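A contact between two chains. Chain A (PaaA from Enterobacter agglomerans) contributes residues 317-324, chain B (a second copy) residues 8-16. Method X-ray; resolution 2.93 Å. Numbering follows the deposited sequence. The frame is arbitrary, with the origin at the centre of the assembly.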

# COMPACT_ATOMS: atom_id res chain seq x y z
N ASP A 317 -20.68 31.36 6.04
CA ASP A 317 -21.30 30.31 6.83
C ASP A 317 -21.08 28.88 6.30
O ASP A 317 -21.56 27.93 6.92
CB ASP A 317 -22.79 30.58 6.96
N ARG A 318 -20.40 28.74 5.16
CA ARG A 318 -20.09 27.40 4.61
C ARG A 318 -18.89 26.78 5.34
O ARG A 318 -17.88 27.44 5.59
CB ARG A 318 -19.81 27.46 3.10
N LYS A 319 -19.00 25.50 5.67
CA LYS A 319 -17.92 24.81 6.38
C LYS A 319 -16.94 24.21 5.36
O LYS A 319 -17.33 23.38 4.53
CB LYS A 319 -18.47 23.73 7.31
N VAL A 320 -15.68 24.64 5.40
CA VAL A 320 -14.70 24.19 4.40
C VAL A 320 -13.94 22.99 4.93
O VAL A 320 -13.34 23.03 6.02
CB VAL A 320 -13.70 25.30 4.05
CG1 VAL A 320 -12.56 24.74 3.18
CG2 VAL A 320 -14.42 26.47 3.38
N ASN A 321 -13.98 21.92 4.15
CA ASN A 321 -13.46 20.64 4.59
C ASN A 321 -12.24 20.16 3.81
O ASN A 321 -11.91 20.71 2.76
CB ASN A 321 -14.58 19.61 4.48
CG ASN A 321 -15.70 19.84 5.49
OD1 ASN A 321 -15.44 19.95 6.68
ND2 ASN A 321 -16.94 19.92 5.01
N ALA A 322 -11.55 19.16 4.35
CA ALA A 322 -10.45 18.54 3.62
C ALA A 322 -11.02 17.49 2.65
O ALA A 322 -11.80 16.63 3.06
CB ALA A 322 -9.47 17.90 4.59
N TRP A 323 -10.66 17.59 1.37
CA TRP A 323 -11.10 16.64 0.34
C TRP A 323 -10.14 15.43 0.16
O TRP A 323 -9.06 15.58 -0.39
CB TRP A 323 -11.28 17.38 -0.99
CG TRP A 323 -10.06 18.14 -1.41
CD1 TRP A 323 -9.56 19.27 -0.84
CD2 TRP A 323 -9.20 17.82 -2.50
NE1 TRP A 323 -8.43 19.67 -1.50
CE2 TRP A 323 -8.18 18.80 -2.53
CE3 TRP A 323 -9.17 16.80 -3.44
CZ2 TRP A 323 -7.16 18.79 -3.46
CZ3 TRP A 323 -8.16 16.80 -4.37
CH2 TRP A 323 -7.17 17.78 -4.38
N GLN A 324 -10.55 14.25 0.60
CA GLN A 324 -9.64 13.11 0.65
C GLN A 324 -10.35 11.78 0.44
O GLN A 324 -11.54 11.65 0.72
CB GLN A 324 -8.91 13.07 1.99
CG GLN A 324 -7.78 14.06 2.12
CD GLN A 324 -6.51 13.62 1.38
OE1 GLN A 324 -6.47 12.55 0.75
NE2 GLN A 324 -5.47 14.45 1.46
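Chain B 8-16: PLIKESHHI

Chain B lays a tight turn against an extended, irregular segment of chain A, and the small contact is held by one backbone hydrogen bond and by packing around A:Val320. Chain A forms no regular helix or strand here, although the backbone angles from A:Arg318 to A:Gln324 are extended. Chain B arrives through a weakly bonded strand at about residues 8–10, then folds into a type I turn from B:Lys11 to B:His14. The turn is closed by B:His14 N donating to B:Lys11 O at 2.8 Å, and B:His14 ND1 donates to the same oxygen at 3.2 Å. B:Lys11 points its CA-to-CB bond away from chain A and makes no contact; the residues from B:Glu12 to B:His15 supply most of chain B's side.

The two backbones come nearest at A:Val320 and B:Glu12, whose CA atoms lie 4.6 Å apart; the CA atoms of A:Asn321 and B:Ser13 follow at 5.6 Å, so the two pairs step forward together, though the chains are not aligned. B:Glu12 O accepts the hydrogen bond from A:Asn321 N at 2.8 Å, with a nearly straight angle of 161°. The same oxygen lies 3.3 Å from A:Val320 CA, a CA-H...O contact that supplements the stronger bond.

A:Val320 is compact and branched, which lets it meet several residues at once. Its CG1 lies over one face of the B:His15 ring, 3.4 Å from the centroid, in a CH-pi contact, while its CG2 is 3.4 Å from B:His14 O. Further along, B:Ser13 CB lies 4.3 Å from A:Trp323 CD1, set obliquely to the indole ring. At the other end, aliphatic B:Leu9 brings CD1 within 4.4 Å of A:Arg318 CB, the last side-chain atom modelled for that arginine. The 3.0 Å approach of B:Glu12 OE2 to A:Lys319 O pairs two acceptors and is no hydrogen bond.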

# COMPACT_ATOMS: atom_id res chain seq x y z
N PRO B 8 -25.92 29.37 -4.62
CA PRO B 8 -24.45 29.33 -4.61
C PRO B 8 -23.89 28.55 -3.43
O PRO B 8 -23.84 29.09 -2.30
CB PRO B 8 -24.05 30.81 -4.49
CG PRO B 8 -25.14 31.55 -5.08
CD PRO B 8 -26.41 30.76 -4.76
N LEU B 9 -23.50 27.30 -3.67
CA LEU B 9 -22.61 26.62 -2.75
C LEU B 9 -21.20 26.67 -3.30
O LEU B 9 -20.81 25.84 -4.12
CB LEU B 9 -23.02 25.17 -2.49
CG LEU B 9 -22.06 24.53 -1.48
CD1 LEU B 9 -21.70 25.53 -0.39
CD2 LEU B 9 -22.61 23.26 -0.86
N ILE B 10 -20.44 27.67 -2.88
CA ILE B 10 -19.01 27.67 -3.15
C ILE B 10 -18.42 26.41 -2.52
O ILE B 10 -18.16 26.36 -1.31
CB ILE B 10 -18.31 28.92 -2.60
CG1 ILE B 10 -18.74 30.16 -3.39
CG2 ILE B 10 -16.80 28.76 -2.68
CD1 ILE B 10 -18.82 29.94 -4.90
N LYS B 11 -18.27 25.41 -3.39
CA LYS B 11 -17.62 24.10 -3.17
C LYS B 11 -16.77 23.97 -1.91
O LYS B 11 -15.71 24.58 -1.79
CB LYS B 11 -16.77 23.74 -4.41
CG LYS B 11 -17.55 22.88 -5.44
CD LYS B 11 -16.77 22.71 -6.73
CE LYS B 11 -17.62 22.03 -7.81
NZ LYS B 11 -16.93 21.90 -9.15
N GLU B 12 -17.28 23.18 -0.97
CA GLU B 12 -16.76 23.14 0.40
C GLU B 12 -15.30 22.69 0.46
O GLU B 12 -14.71 22.60 1.54
CB GLU B 12 -17.63 22.23 1.26
CG GLU B 12 -19.12 22.41 0.99
CD GLU B 12 -20.01 21.97 2.16
OE1 GLU B 12 -20.77 20.98 2.00
OE2 GLU B 12 -19.98 22.65 3.22
N SER B 13 -14.73 22.40 -0.70
CA SER B 13 -13.30 22.12 -0.84
C SER B 13 -12.42 23.38 -0.75
O SER B 13 -11.31 23.33 -0.23
CB SER B 13 -13.04 21.43 -2.17
OG SER B 13 -14.20 20.78 -2.62
N HIS B 14 -12.93 24.49 -1.27
CA HIS B 14 -12.13 25.70 -1.42
C HIS B 14 -12.28 26.68 -0.27
O HIS B 14 -13.39 26.96 0.19
CB HIS B 14 -12.51 26.44 -2.71
CG HIS B 14 -12.54 25.58 -3.93
ND1 HIS B 14 -13.62 24.79 -4.24
CD2 HIS B 14 -11.64 25.40 -4.92
CE1 HIS B 14 -13.38 24.14 -5.37
NE2 HIS B 14 -12.19 24.50 -5.81
N HIS B 15 -11.15 27.24 0.16
CA HIS B 15 -11.16 28.33 1.13
C HIS B 15 -11.26 29.62 0.35
O HIS B 15 -11.05 29.61 -0.86
CB HIS B 15 -9.88 28.34 1.96
CG HIS B 15 -9.96 27.53 3.20
ND1 HIS B 15 -11.05 27.56 4.04
CD2 HIS B 15 -9.09 26.64 3.74
CE1 HIS B 15 -10.84 26.74 5.06
NE2 HIS B 15 -9.66 26.16 4.89
N ILE B 16 -11.63 30.72 0.99
CA ILE B 16 -11.48 32.00 0.32
C ILE B 16 -10.45 32.88 1.04
O ILE B 16 -9.24 32.83 0.74
CB ILE B 16 -12.81 32.74 0.18
CG1 ILE B 16 -13.85 31.79 -0.41
CG2 ILE B 16 -12.60 33.96 -0.68
CD1 ILE B 16 -15.19 32.41 -0.74